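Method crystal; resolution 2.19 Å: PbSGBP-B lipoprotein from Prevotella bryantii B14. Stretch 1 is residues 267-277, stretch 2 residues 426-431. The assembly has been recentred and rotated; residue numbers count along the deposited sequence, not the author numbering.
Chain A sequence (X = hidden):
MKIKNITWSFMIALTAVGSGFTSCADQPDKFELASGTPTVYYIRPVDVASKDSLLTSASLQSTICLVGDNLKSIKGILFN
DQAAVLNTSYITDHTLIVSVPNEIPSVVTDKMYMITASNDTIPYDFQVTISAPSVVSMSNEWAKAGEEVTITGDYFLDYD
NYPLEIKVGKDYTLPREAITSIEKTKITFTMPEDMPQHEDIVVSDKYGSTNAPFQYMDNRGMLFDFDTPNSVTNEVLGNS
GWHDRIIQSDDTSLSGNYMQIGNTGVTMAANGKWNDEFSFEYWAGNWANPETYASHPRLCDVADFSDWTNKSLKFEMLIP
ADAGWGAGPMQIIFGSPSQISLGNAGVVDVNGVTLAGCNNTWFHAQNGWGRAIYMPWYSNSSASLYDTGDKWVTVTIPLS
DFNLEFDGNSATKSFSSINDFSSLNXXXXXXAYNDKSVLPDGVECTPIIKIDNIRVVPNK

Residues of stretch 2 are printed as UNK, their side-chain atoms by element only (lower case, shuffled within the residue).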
# COMPACT_ATOMS: atom_id res chain seq x y z
N THR A 267 -7.31 24.58 -18.04
CA THR A 267 -8.51 23.76 -18.03
C THR A 267 -8.22 22.36 -18.56
O THR A 267 -7.56 22.20 -19.59
CB THR A 267 -9.61 24.42 -18.85
OG1 THR A 267 -10.00 25.65 -18.22
CG2 THR A 267 -10.83 23.52 -18.96
N MSE A 268 -8.80 21.37 -17.89
CA MSE A 268 -8.69 19.98 -18.28
C MSE A 268 -10.09 19.60 -18.69
O MSE A 268 -11.03 19.80 -17.88
CB MSE A 268 -8.24 19.13 -17.11
CG MSE A 268 -8.84 17.73 -17.18
SE MSE A 268 -7.78 16.63 -18.42
CE MSE A 268 -6.68 15.69 -17.09
N ALA A 269 -10.27 19.07 -19.90
CA ALA A 269 -11.60 18.73 -20.38
C ALA A 269 -12.16 17.53 -19.62
O ALA A 269 -11.42 16.68 -19.11
CB ALA A 269 -11.57 18.43 -21.87
N ALA A 270 -13.50 17.46 -19.55
CA ALA A 270 -14.16 16.37 -18.83
C ALA A 270 -13.91 15.03 -19.50
O ALA A 270 -13.83 14.00 -18.81
CB ALA A 270 -15.66 16.65 -18.73
N ASN A 271 -13.79 15.00 -20.83
CA ASN A 271 -13.52 13.77 -21.55
C ASN A 271 -12.04 13.40 -21.56
O ASN A 271 -11.65 12.45 -22.25
CB ASN A 271 -14.04 13.87 -22.98
CG ASN A 271 -13.23 14.82 -23.84
OD1 ASN A 271 -12.59 15.74 -23.34
ND2 ASN A 271 -13.25 14.60 -25.15
N GLY A 272 -11.20 14.13 -20.82
CA GLY A 272 -9.78 13.81 -20.73
C GLY A 272 -9.04 13.92 -22.04
O GLY A 272 -8.13 13.12 -22.31
N LYS A 273 -9.38 14.91 -22.86
CA LYS A 273 -8.79 15.05 -24.19
C LYS A 273 -7.29 15.28 -24.09
O LYS A 273 -6.78 15.83 -23.10
CB LYS A 273 -9.46 16.20 -24.95
CG LYS A 273 -9.02 16.34 -26.40
CD LYS A 273 -9.50 17.64 -27.01
CE LYS A 273 -10.18 17.41 -28.35
NZ LYS A 273 -10.98 18.58 -28.79
N TRP A 274 -6.58 14.84 -25.13
CA TRP A 274 -5.13 14.98 -25.19
C TRP A 274 -4.73 16.44 -25.01
O TRP A 274 -5.19 17.33 -25.73
CB TRP A 274 -4.60 14.45 -26.53
CG TRP A 274 -3.10 14.39 -26.64
CD1 TRP A 274 -2.22 15.43 -26.48
CD2 TRP A 274 -2.30 13.24 -26.95
NE1 TRP A 274 -0.93 14.99 -26.67
CE2 TRP A 274 -0.95 13.65 -26.96
CE3 TRP A 274 -2.60 11.90 -27.22
CZ2 TRP A 274 0.09 12.78 -27.23
CZ3 TRP A 274 -1.56 11.03 -27.49
CH2 TRP A 274 -0.23 11.47 -27.49
N ASN A 275 -3.85 16.68 -24.04
CA ASN A 275 -3.32 18.00 -23.75
C ASN A 275 -1.95 17.79 -23.11
O ASN A 275 -1.86 17.31 -21.97
CB ASN A 275 -4.25 18.78 -22.82
CG ASN A 275 -3.89 20.25 -22.71
OD1 ASN A 275 -2.77 20.66 -23.03
ND2 ASN A 275 -4.83 21.06 -22.22
N ASP A 276 -0.88 18.14 -23.84
CA ASP A 276 0.48 17.94 -23.35
C ASP A 276 0.83 18.80 -22.14
O ASP A 276 1.92 18.63 -21.58
CB ASP A 276 1.50 18.21 -24.46
CG ASP A 276 1.19 17.46 -25.75
OD1 ASP A 276 1.35 18.04 -26.84
OD2 ASP A 276 0.78 16.28 -25.64
N GLU A 277 -0.06 19.71 -21.73
CA GLU A 277 0.17 20.45 -20.49
C GLU A 277 0.20 19.54 -19.28
O GLU A 277 0.74 19.93 -18.24
CB GLU A 277 -0.91 21.52 -20.30
CG GLU A 277 -0.78 22.72 -21.21
CD GLU A 277 0.29 23.69 -20.74
OE1 GLU A 277 0.53 23.76 -19.51
OE2 GLU A 277 0.88 24.39 -21.59
N UNK A 426 4.39 10.31 -17.35
CA UNK A 426 3.21 10.53 -16.52
C UNK A 426 2.30 11.46 -17.31
O UNK A 426 2.63 12.63 -17.52
c UNK A 426 4.65 10.39 -12.96
c UNK A 426 3.56 11.11 -15.15
c UNK A 426 4.62 10.25 -14.46
c UNK A 426 2.30 11.23 -14.29
N UNK A 427 1.15 10.93 -17.74
CA UNK A 427 0.26 11.65 -18.65
C UNK A 427 -1.17 11.54 -18.12
O UNK A 427 -1.70 10.44 -17.98
c UNK A 427 0.35 11.08 -20.07
c UNK A 427 -0.61 12.46 -23.45
c UNK A 427 -1.06 13.72 -23.13
c UNK A 427 -0.60 13.28 -20.82
c UNK A 427 -0.15 11.61 -22.46
c UNK A 427 -1.06 14.13 -21.81
c UNK A 427 -0.14 12.01 -21.14
N UNK A 428 -1.77 12.69 -17.84
CA UNK A 428 -3.18 12.78 -17.46
C UNK A 428 -4.01 12.81 -18.73
O UNK A 428 -4.13 13.86 -19.37
c UNK A 428 -2.06 13.25 -14.64
c UNK A 428 -3.32 13.97 -15.09
c UNK A 428 -3.44 14.02 -16.61
c UNK A 428 -3.32 15.40 -14.57
N UNK A 429 -4.57 11.67 -19.12
CA UNK A 429 -5.29 11.59 -20.38
C UNK A 429 -6.20 10.37 -20.35
O UNK A 429 -5.86 9.33 -19.77
c UNK A 429 -5.06 11.49 -22.91
c UNK A 429 -4.16 11.50 -24.11
c UNK A 429 -3.38 10.32 -21.45
c UNK A 429 -4.30 11.52 -21.58
N UNK A 430 -7.38 10.52 -20.95
CA UNK A 430 -8.28 9.41 -21.22
C UNK A 430 -8.07 8.98 -22.67
O UNK A 430 -8.38 9.72 -23.60
c UNK A 430 -10.73 8.74 -21.40
c UNK A 430 -13.10 8.29 -22.06
n UNK A 430 -14.45 8.75 -21.64
c UNK A 430 -9.73 9.80 -20.97
c UNK A 430 -12.04 9.35 -21.87
N UNK A 431 -7.52 7.77 -22.85
CA UNK A 431 -7.27 7.28 -24.19
C UNK A 431 -8.49 6.63 -24.81
O UNK A 431 -9.40 6.16 -24.13
O HOH W 1 -4.52 15.26 -21.82

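Position 426 carries four side-chain carbons that fork at the first, one arm being two carbons long. No other standard side chain has this pattern, so the residue is Ile 426. It lies in a strand that begins earlier in the chain, and its side chain is out of reach of stretch 1.

Position 427 has one carbon followed by a closed ring of six carbons, with no heteroatom outside the ring, which identifies Phe 427. Its CA-to-CB bond runs sideways, yet the ring reaches stretch 1. CE2 lies 3.7 Å from Trp 274 CE2, over one face of the indole; the ring centroids, taken on the five-membered ring, are 5.0 Å apart and the planes meet at 83°, an edge-to-face pair. Elsewhere on the ring's edge, near its plane, Asn 275 O lies 3.3 Å from Phe 427 CE1, where the partly positive C-H groups suit a carbonyl oxygen. The indole itself is tethered by a very short hydrogen bond within stretch 1, from Trp 274 NE1 to Asp 276 OD2 (2.4 Å, 143°).

Position 428 again shows four carbons, but the fork comes at the second. Its CB packs 3.7 Å from CE of Met 268, a selenomethionine. The late branch gives Leu 428.

At position 429 four carbons fork at the first, with one arm two carbons long, as at 426: Ile 429. With chi1 and chi2 both t, the long arm extends until CD1 is 3.5 Å from Trp 274 CE3.

Position 430 has four carbons in a row ending in a nitrogen, the signature of Lys 430. The chain passes Asn 271 O, which lies 3.1 Å from CD, while NZ is hydrogen-bonded elsewhere in the structure.

Position 431 has no side-chain atoms and is therefore Gly 431; it makes no contact with stretch 1.

The contact combines one direct backbone hydrogen bond with apolar packing, burying 411 Å² in all. Lys 430 N donates to Gly 272 O at 3.0 Å and 165°, a nearly linear bond. The type I turn from Ala 269 to Gly 272 precedes it, closed by Gly 272 N to Ala 269 O at 3.1 Å. Gly 272 has phi 64°, which favours glycine, and an ideal CB there would sit 2.7 Å from Lys 430 CB, a clash. Water 1 links the stretches: its oxygen lies 2.7 Å from Lys 273 O and 2.8 Å from Leu 428 O, and it accepts a weak hydrogen bond from Asn 275 N (2.7 Å); since acceptors elsewhere compete, which oxygens receive its protons is left open.

Stretch 2 (426-431) IFLIKG
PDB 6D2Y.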